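Probable Thioesterase (Bartonella henselae, PDB 3HM0) probably hydrolyses acyl thioesters as a hotdog-fold member of the thioesterase superfamily. Local coordinates at residues 60-63 with 64-67; 52-56 with 57-61; 130-134 with 135-139. All coordinates share one frame; numbering follows the deposited sequence.

Reading from the N terminus, the chain leaves a loop at contact 2, where residues 52-56 turn into helix 58-72. Contact 1 follows directly: it shares Leu-60 and Glu-61 with contact 2 and continues for about a turn and a half along the same helix. Contact 3 comes much later and closes the tight turn of the hairpin between strands 124-133 and 136-149. None of the three encloses or crosses another. In space they meet inside the hotdog fold, where the helix lies against the antiparallel sheet: Phe-62 and Phe-63 of contact 1 pack on Ile-131, and Tyr-59 of contact 2 reaches Val-139.

Contact 1. Residues 60-63 with 64-67; sequences LEFF and ERGR
Phe-62 and Arg-65, three residues apart on helix 58-72, start out alike: in each, CG stands anti to the carbonyl carbon and beside the backbone N (chi1 -67° and -64°). The two side chains therefore run side by side in the same direction, and the extended Arg-65 chain from CG to NE carries its guanidinium along to the level of the ring. CE1 of Phe-62 sits over one guanidinium face, toward its rim, 3.4 Å above the plane. The two planes are 63° apart, which rules out a flat stack. The nearest atoms are Phe-62 CE1 and Arg-65 NH1, at 3.6 Å. On the polar side, Arg-65 NE gives its hydrogen to a water at 2.8 Å, and that water reaches back weakly to Glu-61 OE1.

Arg-67 behaves differently. Its chain bends at chi3 and curls back along the helix, with CG 3.3 Å from Phe-63 O. A water lying in the guanidinium plane accepts from Arg-67 NH1 (3.0 Å) and donates to Leu-60 O (2.9 Å), while NH1 also bonds Gln-129 on strand 124-133. Another water donates to Glu-61 O at 2.6 Å and, weakly, to Glu-64 OE1.

Both glutamates look across subunit boundaries: Glu-61 makes a salt bridge to Arg-58 of the third subunit, and Glu-64 bonds Tyr-55 of the second. Arg-65 lies close to its own counterpart in the third subunit.

Chemically, the carbonyls of Leu-60 and Glu-61 each serve two donors, a helical N-H one turn on and a water, which is consistent with polarised C=O groups in a buried helix. The Arg-65 charge, set near a like charge, may be eased by its water and by the nearby Glu-61 carboxylate.

Contact 2. Residues 52-56 with 57-61; sequences GVVYH and ARYLE
Val-54 lays CG1 squarely on the ring of Tyr-59: the methyl is 3.7 Å from the Tyr-59 ring centroid and 13° off the normal, a CH-pi contact. It gets there because CG1 is turned away from its own backbone N (chi1 167°). A water in the plane of the ring, at its edge, joins Tyr-59 OH to Val-54 O, and the same hydroxyl bonds the backbone N of Ala-105.

The next two side chains gather about Ala-57. Tyr-55 presents one ring face to Ala-57 N, with CE2 3.5 Å from Ala-57 CB, and meets CG of Arg-58 at its edge, while its OH bonds Glu-64 of the second subunit. His-56 takes the crowded position, CG between N and the carbonyl carbon (chi1 77°), which folds its ring over Ala-57 N, 3.2 Å from His-56 CG. The backbone turns here through a bond from Arg-58 N to Tyr-55 O (3.1 Å) and a weak one from Tyr-59 N to His-56 O.

The loop thus leads into helix 58-72, and strand 90-101 lies against both: Leu-60 on Met-97, His-56 on Phe-101.

Contact 3. Residues 130-134 with 135-139; sequences YILHG and ESMLV
Strands 130-133 and 136-139 run antiparallel with a strong twist, 133° between their directions, and are joined by a type II' turn from His-133 to Ser-136. This is a beta hairpin interrupted by a classic bulge: Leu-138 and Val-139 both face Ile-131. Ile-131 O receives both N-H groups, Leu-138 N at 2.8 Å and Val-139 N, weakly, at 3.3 Å. At the turn end, His-133 and Ser-136 form a hydrogen-bonded pair, with His-133 N 2.9 Å from Ser-136 O. Gly-134 has a positive phi of 65° at the first inner position of the turn, as type II' requires.

Leu-132 and Met-137 share one face of the hairpin. Met-137 sends CG anti to its backbone N (chi1 -177°), then bends at chi2 and chi3, so that the thioether folds back over the neighbouring strand. Its SD packs 3.9 Å from Leu-132 CG, and its CE touches Tyr-130 CD1 at 3.4 Å. SD lies 5.2 Å from the Tyr-130 ring centroid and meets the ring obliquely, a Met-aromatic contact. The phenol ring also meets Phe-36, their planes nearly perpendicular.

Ile-131, His-133, Ser-136 and Val-139 project to the other face. There Ile-131 and Val-139 pack on Phe-63 of helix 58-72, so this end of the hairpin backs the central helix of the hotdog fold. The side chain of the bulge residue Leu-138 crosses that of Ile-131 at about a right angle, and its CD1 reaches 3.7 Å from His-133 CB. Beside it, the Met-137 carbonyl accepts from Arg-103. Between the two hydrogen-bonded pairs, the CA-H of Leu-132 makes a close contact with Ser-136 O, CA to O 3.1 Å.

Contact 1. Residues 60-63 with 64-67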
# COMPACT_ATOMS: atom_id res chain seq x y z
N LEU A 60 -4.29 3.63 9.19
CA LEU A 60 -3.09 4.44 9.44
C LEU A 60 -2.78 5.41 8.29
O LEU A 60 -2.18 6.45 8.51
CB LEU A 60 -1.87 3.58 9.74
CG LEU A 60 -1.64 2.94 11.11
CD1 LEU A 60 -2.58 1.74 11.37
CD2 LEU A 60 -0.17 2.49 11.18
N GLU A 61 -3.16 5.06 7.06
CA GLU A 61 -3.03 6.00 5.94
C GLU A 61 -3.97 7.15 6.11
O GLU A 61 -3.58 8.30 5.90
CB GLU A 61 -3.22 5.31 4.57
CG GLU A 61 -2.00 4.46 4.21
CD GLU A 61 -2.05 3.92 2.82
OE1 GLU A 61 -2.85 4.43 2.02
OE2 GLU A 61 -1.28 2.99 2.53
N PHE A 62 -5.21 6.84 6.51
CA PHE A 62 -6.20 7.87 6.77
C PHE A 62 -5.77 8.79 7.93
O PHE A 62 -5.89 10.01 7.83
CB PHE A 62 -7.58 7.25 7.03
CG PHE A 62 -8.20 6.57 5.81
CD1 PHE A 62 -8.33 7.23 4.60
CD2 PHE A 62 -8.70 5.27 5.91
CE1 PHE A 62 -8.90 6.61 3.49
CE2 PHE A 62 -9.30 4.64 4.79
CZ PHE A 62 -9.38 5.32 3.59
N PHE A 63 -5.24 8.22 9.01
CA PHE A 63 -4.70 9.03 10.11
C PHE A 63 -3.57 9.94 9.66
O PHE A 63 -3.51 11.07 10.11
CB PHE A 63 -4.18 8.15 11.26
CG PHE A 63 -5.26 7.59 12.14
CD1 PHE A 63 -6.26 8.43 12.66
CD2 PHE A 63 -5.27 6.24 12.48
CE1 PHE A 63 -7.27 7.93 13.51
CE2 PHE A 63 -6.27 5.73 13.33
CZ PHE A 63 -7.28 6.58 13.84
N GLU A 64 -2.68 9.43 8.80
CA GLU A 64 -1.61 10.22 8.19
C GLU A 64 -2.16 11.43 7.38
O GLU A 64 -1.62 12.53 7.48
CB GLU A 64 -0.70 9.34 7.32
CG GLU A 64 0.67 9.93 6.97
CD GLU A 64 0.90 9.98 5.45
OE1 GLU A 64 1.05 8.91 4.82
OE2 GLU A 64 0.91 11.10 4.88
N ARG A 65 -3.23 11.22 6.61
CA ARG A 65 -3.94 12.31 5.92
C ARG A 65 -4.41 13.39 6.89
O ARG A 65 -4.28 14.59 6.60
CB ARG A 65 -5.15 11.79 5.10
CG ARG A 65 -4.74 10.86 3.96
CD ARG A 65 -5.88 10.61 2.98
NE ARG A 65 -5.70 9.30 2.36
CZ ARG A 65 -6.57 8.69 1.57
NH1 ARG A 65 -6.30 7.48 1.09
NH2 ARG A 65 -7.72 9.27 1.27
N GLY A 66 -4.94 12.97 8.03
CA GLY A 66 -5.41 13.89 9.06
C GLY A 66 -4.28 14.77 9.55
O GLY A 66 -4.42 15.98 9.60
N ARG A 67 -3.16 14.14 9.89
CA ARG A 67 -1.98 14.83 10.40
C ARG A 67 -1.40 15.76 9.36
O ARG A 67 -1.14 16.90 9.66
CB ARG A 67 -0.90 13.85 10.88
CG ARG A 67 -1.42 12.86 11.92
CD ARG A 67 -0.31 12.19 12.71
NE ARG A 67 0.56 11.39 11.87
CZ ARG A 67 0.31 10.13 11.54
NH1 ARG A 67 -0.76 9.52 12.00
NH2 ARG A 67 1.16 9.47 10.74
O HOH W 1 -0.56 6.72 10.92
O HOH W 2 -3.39 7.75 1.77
O HOH W 3 -1.99 8.86 3.93

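Contact 2. Residues 52-56 with 57-61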
# COMPACT_ATOMS: atom_id res chain seq x y z
N GLY A 52 -14.24 -7.96 3.73
CA GLY A 52 -15.35 -7.11 3.29
C GLY A 52 -15.26 -5.65 3.68
O GLY A 52 -16.10 -4.86 3.25
N VAL A 53 -14.25 -5.27 4.46
CA VAL A 53 -14.19 -3.92 5.03
C VAL A 53 -12.77 -3.36 4.97
O VAL A 53 -11.88 -3.99 4.41
CB VAL A 53 -14.77 -3.90 6.48
CG1 VAL A 53 -16.21 -4.37 6.48
CG2 VAL A 53 -13.92 -4.77 7.43
N VAL A 54 -12.56 -2.18 5.54
CA VAL A 54 -11.26 -1.52 5.40
C VAL A 54 -10.15 -2.34 6.06
O VAL A 54 -10.27 -2.73 7.21
CB VAL A 54 -11.30 -0.06 5.95
CG1 VAL A 54 -9.88 0.52 6.10
CG2 VAL A 54 -12.17 0.85 5.04
N TYR A 55 -9.06 -2.59 5.34
CA TYR A 55 -7.92 -3.32 5.89
C TYR A 55 -7.37 -2.51 7.07
O TYR A 55 -7.42 -1.27 7.04
CB TYR A 55 -6.86 -3.53 4.80
CG TYR A 55 -5.60 -4.22 5.26
CD1 TYR A 55 -5.65 -5.50 5.82
CD2 TYR A 55 -4.36 -3.61 5.16
CE1 TYR A 55 -4.51 -6.13 6.26
CE2 TYR A 55 -3.21 -4.24 5.60
CZ TYR A 55 -3.30 -5.50 6.14
OH TYR A 55 -2.17 -6.14 6.57
N HIS A 56 -6.85 -3.19 8.10
CA HIS A 56 -6.52 -2.51 9.36
C HIS A 56 -5.41 -1.48 9.18
O HIS A 56 -5.47 -0.40 9.75
CB HIS A 56 -6.24 -3.48 10.52
CG HIS A 56 -4.89 -4.13 10.47
ND1 HIS A 56 -4.60 -5.17 9.61
CD2 HIS A 56 -3.75 -3.89 11.17
CE1 HIS A 56 -3.33 -5.52 9.76
NE2 HIS A 56 -2.79 -4.76 10.70
N ALA A 57 -4.41 -1.79 8.36
CA ALA A 57 -3.30 -0.85 8.12
C ALA A 57 -3.70 0.38 7.29
O ALA A 57 -3.01 1.38 7.35
CB ALA A 57 -2.09 -1.56 7.48
N ARG A 58 -4.79 0.32 6.52
CA ARG A 58 -5.19 1.48 5.74
C ARG A 58 -5.71 2.62 6.64
O ARG A 58 -5.56 3.80 6.28
CB ARG A 58 -6.18 1.15 4.61
CG ARG A 58 -5.75 0.02 3.67
CD ARG A 58 -4.72 0.43 2.62
NE ARG A 58 -5.30 1.46 1.75
CZ ARG A 58 -4.86 1.81 0.55
NH1 ARG A 58 -3.80 1.23 0.02
NH2 ARG A 58 -5.50 2.75 -0.12
N TYR A 59 -6.28 2.28 7.79
CA TYR A 59 -6.67 3.31 8.77
C TYR A 59 -5.49 4.19 9.14
O TYR A 59 -5.68 5.37 9.37
CB TYR A 59 -7.29 2.73 10.06
CG TYR A 59 -8.62 2.05 9.87
CD1 TYR A 59 -9.76 2.77 9.54
CD2 TYR A 59 -8.74 0.66 10.02
CE1 TYR A 59 -10.98 2.15 9.36
CE2 TYR A 59 -9.99 0.01 9.86
CZ TYR A 59 -11.10 0.77 9.53
OH TYR A 59 -12.34 0.18 9.35
N LEU A 60 -4.29 3.63 9.19
CA LEU A 60 -3.09 4.44 9.44
C LEU A 60 -2.78 5.41 8.29
O LEU A 60 -2.18 6.45 8.51
CB LEU A 60 -1.87 3.58 9.74
CG LEU A 60 -1.64 2.94 11.11
CD1 LEU A 60 -2.58 1.74 11.37
CD2 LEU A 60 -0.17 2.49 11.18
N GLU A 61 -3.16 5.06 7.06
CA GLU A 61 -3.03 6.00 5.94
C GLU A 61 -3.97 7.15 6.11
O GLU A 61 -3.58 8.30 5.90
CB GLU A 61 -3.22 5.31 4.57
CG GLU A 61 -2.00 4.46 4.21
CD GLU A 61 -2.05 3.92 2.82
OE1 GLU A 61 -2.85 4.43 2.02
OE2 GLU A 61 -1.28 2.99 2.53
O HOH W 4 -12.39 -2.32 9.22

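Contact 3. Residues 130-134 with 135-139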
# COMPACT_ATOMS: atom_id res chain seq x y z
N TYR A 130 -9.19 10.49 15.59
CA TYR A 130 -10.41 9.70 15.57
C TYR A 130 -10.94 9.50 14.13
O TYR A 130 -10.81 10.38 13.28
CB TYR A 130 -11.50 10.34 16.45
CG TYR A 130 -11.11 10.50 17.91
CD1 TYR A 130 -11.26 9.46 18.82
CD2 TYR A 130 -10.55 11.70 18.38
CE1 TYR A 130 -10.88 9.60 20.15
CE2 TYR A 130 -10.16 11.85 19.71
CZ TYR A 130 -10.33 10.79 20.59
OH TYR A 130 -9.94 10.94 21.92
N ILE A 131 -11.54 8.34 13.88
CA ILE A 131 -12.18 8.09 12.60
C ILE A 131 -13.63 7.70 12.81
O ILE A 131 -13.93 6.68 13.42
CB ILE A 131 -11.41 7.07 11.72
CG1 ILE A 131 -10.05 7.65 11.31
CG2 ILE A 131 -12.24 6.71 10.48
CD1 ILE A 131 -9.13 6.70 10.62
N LEU A 132 -14.54 8.53 12.29
CA LEU A 132 -15.97 8.25 12.37
C LEU A 132 -16.57 8.10 10.99
O LEU A 132 -16.07 8.67 10.00
CB LEU A 132 -16.72 9.38 13.09
CG LEU A 132 -16.25 9.74 14.49
CD1 LEU A 132 -15.13 10.74 14.40
CD2 LEU A 132 -17.43 10.29 15.31
N HIS A 133 -17.64 7.32 10.94
CA HIS A 133 -18.55 7.37 9.84
C HIS A 133 -19.87 7.96 10.33
O HIS A 133 -20.63 7.30 11.04
CB HIS A 133 -18.76 5.98 9.24
CG HIS A 133 -19.77 5.97 8.15
ND1 HIS A 133 -20.83 5.09 8.14
CD2 HIS A 133 -19.91 6.75 7.06
CE1 HIS A 133 -21.58 5.32 7.08
NE2 HIS A 133 -21.04 6.32 6.40
N GLY A 134 -20.14 9.21 9.94
CA GLY A 134 -21.23 9.99 10.52
C GLY A 134 -20.96 10.24 11.99
O GLY A 134 -19.98 10.91 12.36
N GLU A 135 -21.82 9.68 12.83
CA GLU A 135 -21.76 9.81 14.28
C GLU A 135 -21.27 8.53 14.91
O GLU A 135 -21.33 8.35 16.14
CB GLU A 135 -23.16 10.08 14.83
CG GLU A 135 -23.64 11.49 14.62
CD GLU A 135 -25.16 11.55 14.52
OE1 GLU A 135 -25.68 11.28 13.40
OE2 GLU A 135 -25.82 11.85 15.55
N SER A 136 -20.80 7.61 14.08
CA SER A 136 -20.34 6.34 14.57
C SER A 136 -18.81 6.30 14.64
O SER A 136 -18.11 6.42 13.63
CB SER A 136 -20.89 5.22 13.69
OG SER A 136 -20.42 3.97 14.13
N MET A 137 -18.29 6.13 15.85
CA MET A 137 -16.85 6.02 16.07
C MET A 137 -16.35 4.65 15.62
O MET A 137 -16.87 3.63 16.05
CB MET A 137 -16.53 6.25 17.54
CG MET A 137 -15.05 6.23 17.83
SD MET A 137 -14.23 7.58 17.03
CE MET A 137 -14.60 8.93 18.16
N LEU A 138 -15.34 4.63 14.75
CA LEU A 138 -14.80 3.39 14.20
C LEU A 138 -13.43 3.02 14.78
O LEU A 138 -13.24 1.91 15.30
CB LEU A 138 -14.75 3.42 12.66
CG LEU A 138 -16.00 3.93 11.93
CD1 LEU A 138 -15.70 4.35 10.51
CD2 LEU A 138 -17.15 2.93 11.97
N VAL A 139 -12.50 3.97 14.73
CA VAL A 139 -11.13 3.71 15.11
C VAL A 139 -10.63 4.94 15.85
O VAL A 139 -11.04 6.05 15.52
CB VAL A 139 -10.24 3.47 13.83
CG1 VAL A 139 -8.79 3.22 14.22
CG2 VAL A 139 -10.76 2.32 12.99